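Long-range contacts in carboxypeptidase A (Helicoverpa armigera, PDB 1JQG), which is a zinc metallocarboxypeptidase of the M14 family, captured as the proenzyme, and probably removes C-terminal residues from peptides in the insect mid-gut: residues Y124-L134 with G153-I161; V186-K197 with F401-W410. All blocks are in the same frame, centred on the assembly; numbering follows the deposited sequence.

Contacts 1 and 2 lie in the zinc carboxypeptidase domain of the M14 fold, whose mixed eight-stranded sheet is flanked by helices. Along the chain they come in series: contact 1 closes with strand 155-161 before helix 187-200 opens contact 2, which waits some 200 residues for helix 402-421. Their centres are about 17 Å apart, yet they touch: L134 and L159 of contact 1 both pack against I195 of contact 2, and V127 meets L188. Helix 187-200 thus lies between helix 124-137 and helix 402-421. Contact 1 lies near the edge of the sheet, on the strand next to the outermost one, 142-149, away from the metal, whereas the V186 end of contact 2 approaches the zinc site.

Contact 1: residues Y124-L134 with G153-I161; sequences YEEVDAYLQEL and GRSIKYLRI
Helix 124-134 runs over strand 155-161 at 40° between their N-to-C directions, the axes 9.1 Å apart at closest, in an alpha/beta packing near the edge of the mixed sheet of the M14 carboxypeptidase fold. By CA atoms, D128 lies nearest K157 and L131 nearest L159. Toward the helix C-terminus the contact is apolar: L131 CD2 rests on L159 CG at 3.8 Å, and L134 CD2 touches the CD1 branch of the same leucine, the two side chains crossing at about a right angle. Around D128 it becomes polar. K157 folds back through bends at chi3 and chi4, bringing NZ to D128 OD2 at 3.0 Å in a salt bridge on the syn side of the carboxylate, though tilted out of its plane. NZ also donates to S155 OG, which in turn bonds E146 of the neighbouring strand. A methionine in place of K157 would probably leave the D128 carboxylate without its counter-charge and S155 OG without this donor. A water joins D128 OD2, S155 O and K157 N. At the helix start, Y124 OH donates to S155 O across 2.7 Å, in the carbonyl plane and on a lone pair, with a C=O...OH angle of 125°.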
loop_
_atom_site.group_PDB
_atom_site.type_symbol
_atom_site.label_atom_id
_atom_site.label_comp_id
_atom_site.label_asym_id
_atom_site.label_seq_id
_atom_site.Cartn_x
_atom_site.Cartn_y
_atom_site.Cartn_z
ATOM N N TYR A 124 -14.123 5.794 -3.851
ATOM C CA TYR A 124 -13.857 6.641 -2.700
ATOM C C TYR A 124 -15.188 7.070 -2.086
ATOM O O TYR A 124 -15.353 7.076 -0.858
ATOM C CB TYR A 124 -13.014 7.863 -3.129
ATOM C CG TYR A 124 -13.226 9.076 -2.212
ATOM C CD1 TYR A 124 -12.690 9.113 -0.928
ATOM C CD2 TYR A 124 -14.005 10.144 -2.641
ATOM C CE1 TYR A 124 -12.922 10.180 -0.088
ATOM C CE2 TYR A 124 -14.223 11.231 -1.818
ATOM C CZ TYR A 124 -13.680 11.247 -0.535
ATOM O OH TYR A 124 -13.916 12.312 0.295
ATOM N N GLU A 125 -16.128 7.465 -2.930
ATOM C CA GLU A 125 -17.439 7.948 -2.493
ATOM C C GLU A 125 -18.190 6.882 -1.701
ATOM O O GLU A 125 -18.809 7.236 -0.715
ATOM C CB GLU A 125 -18.275 8.395 -3.695
ATOM C CG GLU A 125 -17.717 9.544 -4.490
ATOM C CD GLU A 125 -16.523 9.217 -5.375
ATOM O OE1 GLU A 125 -16.332 8.004 -5.639
ATOM O OE2 GLU A 125 -15.805 10.168 -5.785
ATOM N N GLU A 126 -18.145 5.621 -2.162
ATOM C CA GLU A 126 -18.836 4.531 -1.515
ATOM C C GLU A 126 -18.231 4.213 -0.154
ATOM O O GLU A 126 -18.935 3.987 0.811
ATOM C CB GLU A 126 -18.878 3.238 -2.354
ATOM C CG GLU A 126 -19.440 3.462 -3.757
ATOM C CD GLU A 126 -19.473 2.197 -4.579
ATOM O OE1 GLU A 126 -20.439 1.414 -4.396
ATOM O OE2 GLU A 126 -18.540 1.992 -5.384
ATOM N N VAL A 127 -16.915 4.319 -0.033
ATOM C CA VAL A 127 -16.198 4.082 1.229
ATOM C C VAL A 127 -16.481 5.213 2.204
ATOM O O VAL A 127 -16.737 5.036 3.369
ATOM C CB VAL A 127 -14.688 3.909 1.041
ATOM C CG1 VAL A 127 -13.977 3.777 2.393
ATOM C CG2 VAL A 127 -14.390 2.695 0.182
ATOM N N ASP A 128 -16.491 6.436 1.684
ATOM C CA ASP A 128 -16.765 7.627 2.478
ATOM C C ASP A 128 -18.166 7.568 3.070
ATOM O O ASP A 128 -18.428 7.954 4.217
ATOM C CB ASP A 128 -16.624 8.871 1.609
ATOM C CG ASP A 128 -16.793 10.140 2.392
ATOM O OD1 ASP A 128 -17.936 10.615 2.318
ATOM O OD2 ASP A 128 -15.817 10.604 3.038
ATOM N N ALA A 129 -19.144 7.162 2.260
ATOM C CA ALA A 129 -20.533 7.065 2.727
ATOM C C ALA A 129 -20.687 5.935 3.736
ATOM O O ALA A 129 -21.393 6.044 4.729
ATOM C CB ALA A 129 -21.532 6.838 1.608
ATOM N N TYR A 130 -20.038 4.804 3.465
ATOM C CA TYR A 130 -20.075 3.619 4.294
ATOM C C TYR A 130 -19.597 3.917 5.717
ATOM O O TYR A 130 -20.262 3.508 6.664
ATOM C CB TYR A 130 -19.216 2.517 3.679
ATOM C CG TYR A 130 -19.057 1.250 4.511
ATOM C CD1 TYR A 130 -20.178 0.544 4.944
ATOM C CD2 TYR A 130 -17.804 0.771 4.848
ATOM C CE1 TYR A 130 -20.046 -0.631 5.657
ATOM C CE2 TYR A 130 -17.651 -0.378 5.604
ATOM C CZ TYR A 130 -18.785 -1.090 5.981
ATOM O OH TYR A 130 -18.576 -2.237 6.686
ATOM N N LEU A 131 -18.445 4.574 5.829
ATOM C CA LEU A 131 -17.917 4.958 7.133
ATOM C C LEU A 131 -18.909 5.712 7.990
ATOM O O LEU A 131 -18.951 5.488 9.203
ATOM C CB LEU A 131 -16.634 5.806 7.008
ATOM C CG LEU A 131 -15.470 5.139 6.252
ATOM C CD1 LEU A 131 -14.228 6.025 6.273
ATOM C CD2 LEU A 131 -15.205 3.731 6.787
ATOM N N GLN A 132 -19.631 6.648 7.367
ATOM C CA GLN A 132 -20.640 7.452 8.061
ATOM C C GLN A 132 -21.863 6.676 8.480
ATOM O O GLN A 132 -22.505 6.970 9.492
ATOM C CB GLN A 132 -21.055 8.637 7.182
ATOM C CG GLN A 132 -19.936 9.635 6.966
ATOM C CD GLN A 132 -20.274 10.674 5.926
ATOM O OE1 GLN A 132 -19.671 10.741 4.843
ATOM N NE2 GLN A 132 -21.260 11.480 6.225
ATOM N N GLU A 133 -22.208 5.629 7.769
ATOM C CA GLU A 133 -23.362 4.797 8.023
ATOM C C GLU A 133 -23.088 3.872 9.191
ATOM O O GLU A 133 -23.927 3.567 10.073
ATOM C CB GLU A 133 -23.766 3.982 6.797
ATOM C CG GLU A 133 -24.230 4.836 5.610
ATOM C CD GLU A 133 -25.440 5.699 5.971
ATOM O OE1 GLU A 133 -26.460 5.045 6.287
ATOM O OE2 GLU A 133 -25.338 6.942 5.926
ATOM N N LEU A 134 -21.838 3.483 9.302
ATOM C CA LEU A 134 -21.373 2.623 10.383
ATOM C C LEU A 134 -21.466 3.345 11.710
ATOM O O LEU A 134 -21.931 2.781 12.722
ATOM C CB LEU A 134 -19.921 2.225 10.042
ATOM C CG LEU A 134 -19.597 0.740 9.996
ATOM C CD1 LEU A 134 -20.559 -0.073 9.143
ATOM C CD2 LEU A 134 -18.171 0.549 9.470
ATOM N N GLY A 153 -9.212 18.900 -2.114
ATOM C CA GLY A 153 -10.263 19.320 -1.199
ATOM C C GLY A 153 -11.127 18.187 -0.703
ATOM O O GLY A 153 -12.026 18.420 0.094
ATOM N N ARG A 154 -10.892 16.959 -1.134
ATOM C CA ARG A 154 -11.708 15.829 -0.737
ATOM C C ARG A 154 -11.504 15.469 0.731
ATOM O O ARG A 154 -10.413 15.369 1.243
ATOM C CB ARG A 154 -11.371 14.632 -1.636
ATOM C CG ARG A 154 -11.890 14.756 -3.048
ATOM C CD ARG A 154 -11.598 13.453 -3.832
ATOM N NE ARG A 154 -12.234 13.503 -5.161
ATOM C CZ ARG A 154 -11.671 14.163 -6.176
ATOM N NH1 ARG A 154 -10.509 14.759 -5.925
ATOM N NH2 ARG A 154 -12.239 14.226 -7.351
ATOM N N SER A 155 -12.566 15.184 1.444
ATOM C CA SER A 155 -12.630 14.801 2.813
ATOM C C SER A 155 -12.031 13.412 3.054
ATOM O O SER A 155 -12.353 12.400 2.456
ATOM C CB SER A 155 -14.093 14.707 3.285
ATOM O OG SER A 155 -14.155 14.195 4.600
ATOM N N ILE A 156 -11.065 13.356 3.964
ATOM C CA ILE A 156 -10.381 12.117 4.253
ATOM C C ILE A 156 -10.695 11.731 5.681
ATOM O O ILE A 156 -10.196 12.364 6.599
ATOM C CB ILE A 156 -8.881 12.079 3.970
ATOM C CG1 ILE A 156 -8.246 10.855 4.641
ATOM C CG2 ILE A 156 -8.153 13.325 4.413
ATOM C CD1 ILE A 156 -6.728 10.799 4.749
ATOM N N LYS A 157 -11.560 10.733 5.863
ATOM C CA LYS A 157 -12.004 10.309 7.152
ATOM C C LYS A 157 -11.563 8.895 7.464
ATOM O O LYS A 157 -11.085 8.114 6.642
ATOM C CB LYS A 157 -13.501 10.491 7.351
ATOM C CG LYS A 157 -14.386 10.039 6.236
ATOM C CD LYS A 157 -15.866 10.104 6.630
ATOM C CE LYS A 157 -16.285 11.569 6.779
ATOM N NZ LYS A 157 -16.448 12.305 5.468
ATOM N N TYR A 158 -11.503 8.591 8.771
ATOM C CA TYR A 158 -10.989 7.321 9.242
ATOM C C TYR A 158 -11.893 6.915 10.404
ATOM O O TYR A 158 -12.598 7.750 10.977
ATOM C CB TYR A 158 -9.507 7.397 9.649
ATOM C CG TYR A 158 -9.197 8.329 10.803
ATOM C CD1 TYR A 158 -9.048 7.872 12.108
ATOM C CD2 TYR A 158 -9.077 9.689 10.580
ATOM C CE1 TYR A 158 -8.773 8.739 13.152
ATOM C CE2 TYR A 158 -8.794 10.564 11.608
ATOM C CZ TYR A 158 -8.640 10.092 12.897
ATOM O OH TYR A 158 -8.358 11.012 13.878
ATOM N N LEU A 159 -11.751 5.660 10.839
ATOM C CA LEU A 159 -12.537 5.157 11.946
ATOM C C LEU A 159 -11.714 5.045 13.226
ATOM O O LEU A 159 -10.577 4.629 13.224
ATOM C CB LEU A 159 -13.150 3.821 11.483
ATOM C CG LEU A 159 -14.320 3.862 10.516
ATOM C CD1 LEU A 159 -14.961 2.480 10.421
ATOM C CD2 LEU A 159 -15.397 4.861 10.903
ATOM N N ARG A 160 -12.374 5.182 14.365
ATOM C CA ARG A 160 -11.800 4.907 15.679
ATOM C C ARG A 160 -12.677 3.863 16.354
ATOM O O ARG A 160 -13.762 4.214 16.816
ATOM C CB ARG A 160 -11.756 6.180 16.518
ATOM C CG ARG A 160 -10.615 7.121 16.141
ATOM C CD ARG A 160 -10.383 8.139 17.264
ATOM N NE ARG A 160 -11.501 9.048 17.416
ATOM C CZ ARG A 160 -11.676 9.955 18.337
ATOM N NH1 ARG A 160 -10.762 10.130 19.275
ATOM N NH2 ARG A 160 -12.783 10.692 18.339
ATOM N N ILE A 161 -12.303 2.610 16.274
ATOM C CA ILE A 161 -13.068 1.507 16.848
ATOM C C ILE A 161 -12.614 1.229 18.288
ATOM O O ILE A 161 -11.437 1.002 18.583
ATOM C CB ILE A 161 -12.914 0.235 15.978
ATOM C CG1 ILE A 161 -13.279 0.558 14.528
ATOM C CG2 ILE A 161 -13.729 -0.883 16.609
ATOM C CD1 ILE A 161 -13.100 -0.442 13.430
HETATM O O HOH W 1 -15.447 13.422 -5.046
HETATM O O HOH W 2 -13.269 9.908 3.443
#

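Contact 2: residues V186-K197 with F401-W410; sequences VTLPATLYAIHK and FIEQAGFETW
A190 and G406 bring helices 187-197 and 402-410 together, their CA atoms only 3.9 Å apart. The short axes pass 7.6 Å from each other and cross at -60°, a close packing that depends on the missing side chain: a CB on G406 would clash with Y193 CB and press on P189 O.

Aromatic contacts dominate one end. Y193, with CG anti to its backbone N (chi1 -165°), lays one ring face over the backbone of G406 and F407; F407 CA forms a CH-pi contact 3.9 Å from the ring centroid. The F407 side chain runs alongside in the same direction, so that Y193 OH reaches the edge of the F407 ring, 3.4 Å from F407 CD1. The W410 side chain runs at about a right angle to that of Y193, their ring planes oblique, and offers a face of its six-membered ring to A194 CA in a second CH-pi contact, while A194 CB meets W410 CZ3 at 3.5 Å. The aliphatic start of K197 packs against the indole near NE1, before its ammonium leads away to a salt bridge with D201.

Aliphatic packing fills the other end. P189 CB and CG both meet the CG2 branch of I402, and V186 CG2 touches A405 CB at 3.8 Å.

Within helix 402-410, T409 OG1 donates to A405 O at 2.7 Å, and Q404 NE2 to E408 OE2.

Beyond the pair, T191 and A194 rest on strands 173-178 and 212-216 of the central sheet, V186 touches S307 of strand 299-307, and helix 124-137 packs against L188 and I195.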
loop_
_atom_site.group_PDB
_atom_site.type_symbol
_atom_site.label_atom_id
_atom_site.label_comp_id
_atom_site.label_asym_id
_atom_site.label_seq_id
_atom_site.Cartn_x
_atom_site.Cartn_y
_atom_site.Cartn_z
ATOM N N VAL A 186 -6.051 -3.664 -4.414
ATOM C CA VAL A 186 -6.219 -4.813 -3.546
ATOM C C VAL A 186 -5.963 -4.511 -2.065
ATOM O O VAL A 186 -6.283 -5.344 -1.215
ATOM C CB VAL A 186 -5.358 -5.992 -4.053
ATOM C CG1 VAL A 186 -3.864 -5.877 -3.762
ATOM C CG2 VAL A 186 -5.907 -7.305 -3.493
ATOM N N THR A 187 -5.442 -3.323 -1.715
ATOM C CA THR A 187 -5.187 -2.964 -0.336
ATOM C C THR A 187 -6.450 -2.564 0.417
ATOM O O THR A 187 -6.494 -2.735 1.678
ATOM C CB THR A 187 -4.144 -1.853 -0.186
ATOM O OG1 THR A 187 -4.593 -0.632 -0.784
ATOM C CG2 THR A 187 -2.837 -2.319 -0.806
ATOM N N LEU A 188 -7.439 -2.019 -0.281
ATOM C CA LEU A 188 -8.682 -1.553 0.308
ATOM C C LEU A 188 -9.531 -2.662 0.884
ATOM O O LEU A 188 -9.895 -2.697 2.077
ATOM C CB LEU A 188 -9.496 -0.709 -0.685
ATOM C CG LEU A 188 -10.818 -0.123 -0.137
ATOM C CD1 LEU A 188 -10.647 0.826 1.056
ATOM C CD2 LEU A 188 -11.631 0.631 -1.177
ATOM N N PRO A 189 -9.750 -3.761 0.152
ATOM C CA PRO A 189 -10.445 -4.925 0.690
ATOM C C PRO A 189 -9.879 -5.398 2.010
ATOM O O PRO A 189 -10.527 -5.985 2.897
ATOM C CB PRO A 189 -10.291 -5.959 -0.430
ATOM C CG PRO A 189 -10.177 -5.136 -1.681
ATOM C CD PRO A 189 -9.340 -3.961 -1.263
ATOM N N ALA A 190 -8.528 -5.404 2.129
ATOM C CA ALA A 190 -7.869 -5.873 3.342
ATOM C C ALA A 190 -8.240 -5.047 4.563
ATOM O O ALA A 190 -8.610 -5.534 5.628
ATOM C CB ALA A 190 -6.369 -5.814 3.157
ATOM N N THR A 191 -8.214 -3.725 4.432
ATOM C CA THR A 191 -8.552 -2.804 5.505
ATOM C C THR A 191 -10.043 -2.767 5.756
ATOM O O THR A 191 -10.578 -2.444 6.817
ATOM C CB THR A 191 -8.003 -1.390 5.147
ATOM O OG1 THR A 191 -7.647 -0.604 6.278
ATOM C CG2 THR A 191 -8.950 -0.652 4.222
ATOM N N LEU A 192 -10.844 -3.097 4.751
ATOM C CA LEU A 192 -12.291 -3.124 4.842
ATOM C C LEU A 192 -12.750 -4.371 5.571
ATOM O O LEU A 192 -13.817 -4.515 6.196
ATOM C CB LEU A 192 -12.872 -3.057 3.406
ATOM C CG LEU A 192 -13.641 -1.786 2.984
ATOM C CD1 LEU A 192 -13.002 -0.545 3.520
ATOM C CD2 LEU A 192 -13.750 -1.758 1.474
ATOM N N TYR A 193 -11.958 -5.441 5.451
ATOM C CA TYR A 193 -12.309 -6.706 6.093
ATOM C C TYR A 193 -12.101 -6.553 7.580
ATOM O O TYR A 193 -12.901 -7.061 8.370
ATOM C CB TYR A 193 -11.467 -7.849 5.508
ATOM C CG TYR A 193 -11.977 -9.232 5.827
ATOM C CD1 TYR A 193 -12.890 -9.853 4.968
ATOM C CD2 TYR A 193 -11.576 -9.911 6.956
ATOM C CE1 TYR A 193 -13.374 -11.132 5.252
ATOM C CE2 TYR A 193 -12.045 -11.176 7.227
ATOM C CZ TYR A 193 -12.951 -11.774 6.386
ATOM O OH TYR A 193 -13.397 -13.029 6.709
ATOM N N ALA A 194 -11.032 -5.831 7.942
ATOM C CA ALA A 194 -10.734 -5.550 9.349
ATOM C C ALA A 194 -11.861 -4.808 10.065
ATOM O O ALA A 194 -12.165 -4.982 11.256
ATOM C CB ALA A 194 -9.436 -4.789 9.467
ATOM N N ILE A 195 -12.506 -3.866 9.379
ATOM C CA ILE A 195 -13.684 -3.164 9.874
ATOM C C ILE A 195 -14.846 -4.143 10.026
ATOM O O ILE A 195 -15.666 -4.036 10.954
ATOM C CB ILE A 195 -14.070 -2.028 8.900
ATOM C CG1 ILE A 195 -12.997 -0.935 8.911
ATOM C CG2 ILE A 195 -15.405 -1.436 9.252
ATOM C CD1 ILE A 195 -13.158 0.179 7.897
ATOM N N HIS A 196 -14.948 -5.089 9.060
ATOM C CA HIS A 196 -16.053 -6.030 9.031
ATOM C C HIS A 196 -15.988 -6.976 10.213
ATOM O O HIS A 196 -16.981 -7.308 10.847
ATOM C CB HIS A 196 -16.110 -6.732 7.676
ATOM C CG HIS A 196 -17.050 -7.897 7.592
ATOM N ND1 HIS A 196 -16.730 -9.236 7.725
ATOM C CD2 HIS A 196 -18.381 -7.844 7.381
ATOM C CE1 HIS A 196 -17.826 -9.961 7.605
ATOM N NE2 HIS A 196 -18.833 -9.140 7.405
ATOM N N LYS A 197 -14.808 -7.464 10.539
ATOM C CA LYS A 197 -14.655 -8.386 11.684
ATOM C C LYS A 197 -14.632 -7.697 13.043
ATOM O O LYS A 197 -14.952 -8.313 14.038
ATOM C CB LYS A 197 -13.382 -9.238 11.575
ATOM C CG LYS A 197 -13.490 -10.301 10.466
ATOM C CD LYS A 197 -14.511 -11.312 10.990
ATOM C CE LYS A 197 -14.815 -12.389 9.964
ATOM N NZ LYS A 197 -15.698 -13.388 10.671
ATOM N N PHE A 401 -10.500 -12.895 -6.057
ATOM C CA PHE A 401 -9.500 -12.831 -4.977
ATOM C C PHE A 401 -9.855 -11.783 -3.941
ATOM O O PHE A 401 -9.211 -11.676 -2.901
ATOM C CB PHE A 401 -8.122 -12.594 -5.585
ATOM C CG PHE A 401 -6.973 -12.608 -4.631
ATOM C CD1 PHE A 401 -6.151 -11.500 -4.436
ATOM C CD2 PHE A 401 -6.685 -13.774 -3.936
ATOM C CE1 PHE A 401 -5.079 -11.554 -3.565
ATOM C CE2 PHE A 401 -5.608 -13.808 -3.061
ATOM C CZ PHE A 401 -4.804 -12.710 -2.863
ATOM N N ILE A 402 -10.888 -10.977 -4.177
ATOM C CA ILE A 402 -11.247 -9.860 -3.312
ATOM C C ILE A 402 -11.500 -10.251 -1.865
ATOM O O ILE A 402 -10.911 -9.627 -0.956
ATOM C CB ILE A 402 -12.439 -9.084 -3.849
ATOM C CG1 ILE A 402 -12.195 -8.583 -5.269
ATOM C CG2 ILE A 402 -12.764 -7.967 -2.844
ATOM C CD1 ILE A 402 -13.175 -7.536 -5.781
ATOM N N GLU A 403 -12.378 -11.214 -1.624
ATOM C CA GLU A 403 -12.635 -11.696 -0.274
ATOM C C GLU A 403 -11.435 -12.398 0.342
ATOM O O GLU A 403 -11.172 -12.292 1.539
ATOM C CB GLU A 403 -13.868 -12.622 -0.279
ATOM C CG GLU A 403 -14.296 -13.028 1.124
ATOM C CD GLU A 403 -15.611 -13.783 1.167
ATOM O OE1 GLU A 403 -16.679 -13.241 1.513
ATOM O OE2 GLU A 403 -15.590 -14.981 0.839
ATOM N N GLN A 404 -10.720 -13.221 -0.433
ATOM C CA GLN A 404 -9.595 -14.001 0.056
ATOM C C GLN A 404 -8.461 -13.059 0.462
ATOM O O GLN A 404 -7.794 -13.333 1.450
ATOM C CB GLN A 404 -9.092 -14.978 -1.006
ATOM C CG GLN A 404 -7.790 -15.697 -0.662
ATOM C CD GLN A 404 -7.841 -16.518 0.600
ATOM O OE1 GLN A 404 -8.867 -16.965 1.119
ATOM N NE2 GLN A 404 -6.681 -16.787 1.211
ATOM N N ALA A 405 -8.299 -11.958 -0.262
ATOM C CA ALA A 405 -7.330 -10.935 -0.004
ATOM C C ALA A 405 -7.545 -10.340 1.386
ATOM O O ALA A 405 -6.581 -10.298 2.166
ATOM C CB ALA A 405 -7.434 -9.879 -1.102
ATOM N N GLY A 406 -8.795 -10.061 1.707
ATOM C CA GLY A 406 -9.175 -9.569 3.014
ATOM C C GLY A 406 -9.003 -10.597 4.130
ATOM O O GLY A 406 -8.442 -10.296 5.166
ATOM N N PHE A 407 -9.543 -11.783 3.878
ATOM C CA PHE A 407 -9.561 -12.843 4.904
ATOM C C PHE A 407 -8.155 -13.304 5.236
ATOM O O PHE A 407 -7.747 -13.437 6.392
ATOM C CB PHE A 407 -10.408 -14.031 4.413
ATOM C CG PHE A 407 -10.270 -15.296 5.198
ATOM C CD1 PHE A 407 -11.035 -15.449 6.347
ATOM C CD2 PHE A 407 -9.402 -16.311 4.825
ATOM C CE1 PHE A 407 -10.920 -16.590 7.121
ATOM C CE2 PHE A 407 -9.307 -17.470 5.598
ATOM C CZ PHE A 407 -10.061 -17.608 6.754
ATOM N N GLU A 408 -7.383 -13.562 4.167
ATOM C CA GLU A 408 -5.963 -13.950 4.304
ATOM C C GLU A 408 -5.119 -13.003 5.153
ATOM O O GLU A 408 -4.454 -13.376 6.104
ATOM C CB GLU A 408 -5.375 -13.924 2.889
ATOM C CG GLU A 408 -4.026 -14.570 2.725
ATOM C CD GLU A 408 -3.594 -14.542 1.262
ATOM O OE1 GLU A 408 -2.539 -13.950 1.023
ATOM O OE2 GLU A 408 -4.372 -15.149 0.500
ATOM N N THR A 409 -5.196 -11.688 4.880
ATOM C CA THR A 409 -4.456 -10.667 5.578
ATOM C C THR A 409 -4.903 -10.507 7.016
ATOM O O THR A 409 -4.096 -10.261 7.917
ATOM C CB THR A 409 -4.573 -9.298 4.861
ATOM O OG1 THR A 409 -4.320 -9.477 3.460
ATOM C CG2 THR A 409 -3.576 -8.270 5.390
ATOM N N TRP A 410 -6.195 -10.742 7.268
ATOM C CA TRP A 410 -6.745 -10.512 8.610
ATOM C C TRP A 410 -6.161 -11.544 9.584
ATOM O O TRP A 410 -6.002 -11.308 10.785
ATOM C CB TRP A 410 -8.265 -10.535 8.589
ATOM C CG TRP A 410 -8.922 -10.379 9.933
ATOM C CD1 TRP A 410 -9.770 -11.250 10.571
ATOM C CD2 TRP A 410 -8.784 -9.237 10.789
ATOM N NE1 TRP A 410 -10.160 -10.706 11.782
ATOM C CE2 TRP A 410 -9.572 -9.470 11.934
ATOM C CE3 TRP A 410 -8.079 -8.048 10.718
ATOM C CZ2 TRP A 410 -9.675 -8.563 12.986
ATOM C CZ3 TRP A 410 -8.156 -7.119 11.740
ATOM C CH2 TRP A 410 -8.951 -7.398 12.846
#